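Local coordinates for primase X domain-containing protein (Sulfolobus solfataricus, PDB 4WYH) that serves as PriX, a noncatalytic subunit of the archaeal eukaryotic-type primase that is essential for efficient primer synthesis, at residues A[32-36]-A[54-58]; A[38-44]-A[77-81]. One frame throughout, in Å; residues are numbered along the deposited sequence.

Both contacts involve helix 33-41 of this all-helical domain: interaction 1 sets its first turn against the middle of helix 47-63, and interaction 2 sets its last turn and the loop after it against the end of helix 67-78 and the loop that follows. Their centres lie about 12 Å apart and they touch, CB of Ala55 in interaction 1 packing 4.0 Å from CD2 of Leu39. Phe50 on helix 47-63 touches Trp34 and Ala55 of the first contact and Val38, Leu43 and Phe77 of the second. Interaction 1 lies away from the Mn(2+) site; in interaction 2 the side chain of Gln44 is about 4 Å from that of the Mn(2+)-binding Asp45, although no metal is bound here.

Interaction 1: A[32-36]-A[54-58]; sequences YSWIE and VASRY
Tyr58, the residue most covered in this contact, reaches from helix 47-63 toward the first turn of helix 33-41. Its chi1 is t (169°), and Ile35 and Tyr32 meet its ring from the same side. CB of Ile35 stands over the face, 4.2 Å from the ring centroid in a CH-pi contact, while Ile35 CG2 lies 3.4 Å from Tyr58 CD2. The Tyr32 ring meets the Tyr58 ring obliquely, with centroids 5.5 Å apart and CB of Tyr32 3.3 Å from CE1 of Tyr58. At the exposed edge of the contact, Tyr58 OH donates a hydrogen bond to Glu36 OE2 (3.0 Å). Ile35, chi1 m and chi2 t, lies nearest Ala55 (CA to CA 6.7 Å) and extends CD1 to within 3.6 Å of Val54 CG1, which also meets Trp34 CH2 at 3.8 Å. Tyr32 is the N-cap residue, its carbonyl O accepting from Ile35 N at 3.0 Å, whereas 54-58 contains a wider pi-type turn. Such apolar packing of successive helices is characteristic of an all-helical domain such as PriX.

Interaction 2: A[38-44]-A[77-81]; sequences VLEMGLQ and FYYKL
Phe77, at the end of helix 67-78, is the main bump, and the turn where helix 33-41 gives way to loop supplies its hollow. With chi1 t (163°), its CB rests 3.7 Å from Leu39 CD2, its CE1 4.0 Å from Val38 CG1 and its CZ 3.9 Å from Leu43 CG; the carbonyl oxygens of Val38 and Leu39 face the ring edge. Gly42, the first residue past the helix, leaves helical geometry with positive phi (99°), its N hydrogen-bonded to Val38 O (2.8 Å), and brings CA to 3.5 Å from Phe77 CE1. A CB there would collide with CB of Lys80 and jam against the carbonyl O of Met41; Lys80 CB packs on the bare glycine, 3.9 Å from Gly42 CA and 3.8 Å from Met41 O. The register pairs Gly42 with Lys80 and Leu39 with Phe77, each 5.3 Å CA to CA. Two helix termini thus pack within the all-helical PriX fold, Phe50 of helix 47-63 meeting the Phe77 ring. Bridging water 1 accepts from Leu43 N and donates to Phe77 O, both at 2.9 Å. Leu81 fits against the loop, its CD2 3.3 Å from Leu43 O and 4.1 Å from CG of Gln44, next to the Mn(2+)-binding Asp45.

Interaction 1: A[32-36]-A[54-58]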
loop_
_atom_site.group_PDB
_atom_site.type_symbol
_atom_site.label_atom_id
_atom_site.label_comp_id
_atom_site.label_asym_id
_atom_site.label_seq_id
_atom_site.Cartn_x
_atom_site.Cartn_y
_atom_site.Cartn_z
ATOM N N TYR A 32 -1.955 2.904 -12.453
ATOM C CA TYR A 32 -1.672 2.118 -11.230
ATOM C C TYR A 32 -0.214 1.767 -11.160
ATOM O O TYR A 32 0.258 1.239 -10.171
ATOM C CB TYR A 32 -2.528 0.826 -11.104
ATOM C CG TYR A 32 -3.977 1.086 -10.816
ATOM C CD1 TYR A 32 -4.317 1.752 -9.690
ATOM C CD2 TYR A 32 -5.012 0.697 -11.686
ATOM C CE1 TYR A 32 -5.631 2.019 -9.376
ATOM C CE2 TYR A 32 -6.368 0.962 -11.369
ATOM C CZ TYR A 32 -6.653 1.615 -10.194
ATOM O OH TYR A 32 -7.937 1.926 -9.718
ATOM N N SER A 33 0.514 2.090 -12.205
ATOM C CA SER A 33 1.934 1.856 -12.215
ATOM C C SER A 33 2.549 2.425 -10.989
ATOM O O SER A 33 3.458 1.816 -10.456
ATOM C CB SER A 33 2.605 2.470 -13.457
ATOM O OG SER A 33 2.412 1.549 -14.528
ATOM N N TRP A 34 2.100 3.618 -10.584
ATOM C CA TRP A 34 2.697 4.338 -9.436
ATOM C C TRP A 34 2.655 3.516 -8.133
ATOM O O TRP A 34 3.557 3.604 -7.328
ATOM C CB TRP A 34 2.047 5.726 -9.256
ATOM C CG TRP A 34 0.630 5.716 -8.777
ATOM C CD1 TRP A 34 -0.493 5.652 -9.551
ATOM C CD2 TRP A 34 0.160 5.737 -7.409
ATOM N NE1 TRP A 34 -1.621 5.674 -8.763
ATOM C CE2 TRP A 34 -1.240 5.732 -7.447
ATOM C CE3 TRP A 34 0.792 5.760 -6.162
ATOM C CZ2 TRP A 34 -2.027 5.705 -6.283
ATOM C CZ3 TRP A 34 0.000 5.758 -5.014
ATOM C CH2 TRP A 34 -1.398 5.748 -5.104
ATOM N N ILE A 35 1.624 2.711 -7.965
ATOM C CA ILE A 35 1.524 1.820 -6.815
ATOM C C ILE A 35 2.654 0.826 -6.814
ATOM O O ILE A 35 3.304 0.632 -5.785
ATOM C CB ILE A 35 0.165 1.113 -6.790
ATOM C CG1 ILE A 35 -0.939 2.193 -6.771
ATOM C CG2 ILE A 35 0.057 0.176 -5.596
ATOM C CD1 ILE A 35 -2.322 1.720 -6.442
ATOM N N GLU A 36 2.933 0.212 -7.955
ATOM C CA GLU A 36 4.024 -0.751 -8.051
ATOM C C GLU A 36 5.354 -0.113 -7.681
ATOM O O GLU A 36 6.159 -0.684 -6.953
ATOM C CB GLU A 36 4.106 -1.355 -9.456
ATOM C CG GLU A 36 2.877 -2.191 -9.856
ATOM C CD GLU A 36 2.792 -3.556 -9.199
ATOM O OE1 GLU A 36 3.670 -3.828 -8.338
ATOM O OE2 GLU A 36 1.839 -4.364 -9.506
ATOM N N VAL A 54 -4.525 1.773 0.052
ATOM C CA VAL A 54 -4.090 1.742 -1.300
ATOM C C VAL A 54 -3.554 0.366 -1.725
ATOM O O VAL A 54 -4.154 -0.291 -2.572
ATOM C CB VAL A 54 -3.053 2.871 -1.571
ATOM C CG1 VAL A 54 -2.643 2.857 -3.014
ATOM C CG2 VAL A 54 -3.591 4.220 -1.103
ATOM N N ALA A 55 -2.434 -0.064 -1.174
ATOM C CA ALA A 55 -1.724 -1.176 -1.759
ATOM C C ALA A 55 -2.480 -2.486 -1.643
ATOM O O ALA A 55 -2.568 -3.233 -2.611
ATOM C CB ALA A 55 -0.359 -1.291 -1.139
ATOM N N SER A 56 -3.041 -2.775 -0.488
ATOM C CA SER A 56 -3.772 -4.034 -0.317
ATOM C C SER A 56 -4.943 -4.130 -1.331
ATOM O O SER A 56 -5.096 -5.147 -1.964
ATOM C CB SER A 56 -4.339 -4.206 1.117
ATOM O OG SER A 56 -5.272 -3.196 1.422
ATOM N N ARG A 57 -5.702 -3.041 -1.467
ATOM C CA ARG A 57 -6.836 -2.975 -2.382
ATOM C C ARG A 57 -6.408 -3.093 -3.838
ATOM O O ARG A 57 -7.041 -3.760 -4.603
ATOM C CB ARG A 57 -7.523 -1.658 -2.187
ATOM C CG ARG A 57 -7.910 -1.357 -0.733
ATOM C CD ARG A 57 -8.715 -0.095 -0.677
ATOM N NE ARG A 57 -9.101 0.240 0.652
ATOM C CZ ARG A 57 -9.941 1.206 0.951
ATOM N NH1 ARG A 57 -10.487 1.948 -0.020
ATOM N NH2 ARG A 57 -10.208 1.465 2.229
ATOM N N TYR A 58 -5.316 -2.441 -4.219
ATOM C CA TYR A 58 -4.788 -2.617 -5.556
ATOM C C TYR A 58 -4.428 -4.068 -5.869
ATOM O O TYR A 58 -4.837 -4.658 -6.876
ATOM C CB TYR A 58 -3.581 -1.735 -5.710
ATOM C CG TYR A 58 -2.753 -2.000 -6.948
ATOM C CD1 TYR A 58 -3.262 -1.747 -8.192
ATOM C CD2 TYR A 58 -1.447 -2.575 -6.849
ATOM C CE1 TYR A 58 -2.502 -2.022 -9.349
ATOM C CE2 TYR A 58 -0.684 -2.870 -7.988
ATOM C CZ TYR A 58 -1.203 -2.549 -9.210
ATOM O OH TYR A 58 -0.535 -2.742 -10.350
#

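Interaction 2: A[38-44]-A[77-81]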
loop_
_atom_site.group_PDB
_atom_site.type_symbol
_atom_site.label_atom_id
_atom_site.label_comp_id
_atom_site.label_asym_id
_atom_site.label_seq_id
_atom_site.Cartn_x
_atom_site.Cartn_y
_atom_site.Cartn_z
ATOM N N VAL A 38 5.900 2.555 -5.691
ATOM C CA VAL A 38 5.914 2.794 -4.269
ATOM C C VAL A 38 6.191 1.466 -3.552
ATOM O O VAL A 38 7.026 1.423 -2.623
ATOM C CB VAL A 38 4.600 3.433 -3.752
ATOM C CG1 VAL A 38 4.634 3.599 -2.246
ATOM C CG2 VAL A 38 4.415 4.831 -4.361
ATOM N N LEU A 39 5.526 0.395 -3.985
ATOM C CA LEU A 39 5.738 -0.861 -3.356
ATOM C C LEU A 39 7.197 -1.284 -3.425
ATOM O O LEU A 39 7.712 -1.877 -2.489
ATOM C CB LEU A 39 4.880 -1.966 -3.940
ATOM C CG LEU A 39 3.465 -2.068 -3.436
ATOM C CD1 LEU A 39 2.703 -2.924 -4.421
ATOM C CD2 LEU A 39 3.283 -2.621 -2.040
ATOM N N GLU A 40 7.832 -0.966 -4.547
ATOM C CA GLU A 40 9.234 -1.299 -4.748
ATOM C C GLU A 40 10.173 -0.498 -3.854
ATOM O O GLU A 40 11.152 -1.045 -3.403
ATOM C CB GLU A 40 9.627 -1.009 -6.168
ATOM C CG GLU A 40 11.077 -1.314 -6.431
ATOM C CD GLU A 40 11.475 -0.961 -7.819
ATOM O OE1 GLU A 40 10.745 -0.135 -8.425
ATOM O OE2 GLU A 40 12.504 -1.524 -8.281
ATOM N N MET A 41 9.874 0.789 -3.649
ATOM C CA MET A 41 10.803 1.722 -3.018
ATOM C C MET A 41 10.616 1.920 -1.521
ATOM O O MET A 41 11.575 2.086 -0.795
ATOM C CB MET A 41 10.769 3.040 -3.757
ATOM C CG MET A 41 11.076 2.929 -5.248
ATOM S SD MET A 41 12.774 2.396 -5.599
ATOM C CE MET A 41 13.738 3.298 -4.363
ATOM N N GLY A 42 9.360 1.897 -1.075
ATOM C CA GLY A 42 9.027 2.014 0.307
ATOM C C GLY A 42 8.615 3.429 0.676
ATOM O O GLY A 42 8.830 4.375 -0.080
ATOM N N LEU A 43 7.941 3.542 1.800
ATOM C CA LEU A 43 7.550 4.823 2.356
ATOM C C LEU A 43 8.092 4.924 3.803
ATOM O O LEU A 43 8.972 4.125 4.234
ATOM C CB LEU A 43 6.012 5.008 2.317
ATOM C CG LEU A 43 5.321 5.003 0.933
ATOM C CD1 LEU A 43 3.787 5.118 1.060
ATOM C CD2 LEU A 43 5.865 6.079 0.007
ATOM N N GLN A 44 7.527 5.872 4.543
ATOM C CA GLN A 44 8.101 6.239 5.807
ATOM C C GLN A 44 7.069 6.250 6.954
ATOM O O GLN A 44 6.907 5.244 7.562
ATOM C CB GLN A 44 8.904 7.518 5.649
ATOM C CG GLN A 44 9.694 7.900 6.871
ATOM C CD GLN A 44 10.726 8.988 6.613
ATOM O OE1 GLN A 44 11.797 8.968 7.199
ATOM N NE2 GLN A 44 10.428 9.918 5.736
ATOM N N PHE A 77 7.344 -4.663 1.173
ATOM C CA PHE A 77 7.198 -3.214 1.147
ATOM C C PHE A 77 7.395 -2.564 2.508
ATOM O O PHE A 77 8.210 -1.636 2.634
ATOM C CB PHE A 77 5.798 -2.832 0.632
ATOM C CG PHE A 77 5.416 -1.431 0.951
ATOM C CD1 PHE A 77 6.023 -0.386 0.281
ATOM C CD2 PHE A 77 4.442 -1.132 1.940
ATOM C CE1 PHE A 77 5.668 0.923 0.580
ATOM C CE2 PHE A 77 4.084 0.190 2.210
ATOM C CZ PHE A 77 4.709 1.200 1.543
ATOM N N TYR A 78 6.699 -3.064 3.531
ATOM C CA TYR A 78 6.772 -2.488 4.864
ATOM C C TYR A 78 8.146 -2.378 5.405
ATOM O O TYR A 78 8.458 -1.345 6.002
ATOM C CB TYR A 78 5.831 -3.184 5.887
ATOM C CG TYR A 78 5.853 -2.483 7.217
ATOM C CD1 TYR A 78 5.077 -1.364 7.470
ATOM C CD2 TYR A 78 6.732 -2.911 8.221
ATOM C CE1 TYR A 78 5.161 -0.708 8.701
ATOM C CE2 TYR A 78 6.857 -2.248 9.420
ATOM C CZ TYR A 78 6.075 -1.135 9.667
ATOM O OH TYR A 78 6.187 -0.505 10.885
ATOM N N TYR A 79 8.975 -3.431 5.253
ATOM C CA TYR A 79 10.298 -3.446 5.828
ATOM C C TYR A 79 11.401 -2.842 4.904
ATOM O O TYR A 79 12.588 -2.953 5.171
ATOM C CB TYR A 79 10.641 -4.845 6.342
ATOM C CG TYR A 79 9.787 -5.297 7.501
ATOM C CD1 TYR A 79 9.889 -4.681 8.739
ATOM C CD2 TYR A 79 8.888 -6.361 7.377
ATOM C CE1 TYR A 79 9.123 -5.112 9.853
ATOM C CE2 TYR A 79 8.101 -6.764 8.491
ATOM C CZ TYR A 79 8.247 -6.139 9.711
ATOM O OH TYR A 79 7.520 -6.468 10.835
ATOM N N LYS A 80 11.015 -2.162 3.844
ATOM C CA LYS A 80 11.990 -1.333 3.144
ATOM C C LYS A 80 12.594 -0.280 4.062
ATOM O O LYS A 80 13.701 0.158 3.832
ATOM C CB LYS A 80 11.392 -0.650 1.903
ATOM C CG LYS A 80 10.847 -1.596 0.886
ATOM C CD LYS A 80 11.930 -2.468 0.380
ATOM C CE LYS A 80 11.949 -2.435 -1.104
ATOM N NZ LYS A 80 12.665 -3.620 -1.643
ATOM N N LEU A 81 11.882 0.130 5.116
ATOM C CA LEU A 81 12.447 1.094 6.093
ATOM C C LEU A 81 13.497 0.523 7.064
ATOM O O LEU A 81 14.563 1.133 7.220
ATOM C CB LEU A 81 11.333 1.794 6.891
ATOM C CG LEU A 81 11.528 3.250 7.363
ATOM C CD1 LEU A 81 12.817 3.398 8.113
ATOM C CD2 LEU A 81 11.558 4.256 6.223
HETATM O O HOH W 1 8.452 1.132 3.342
#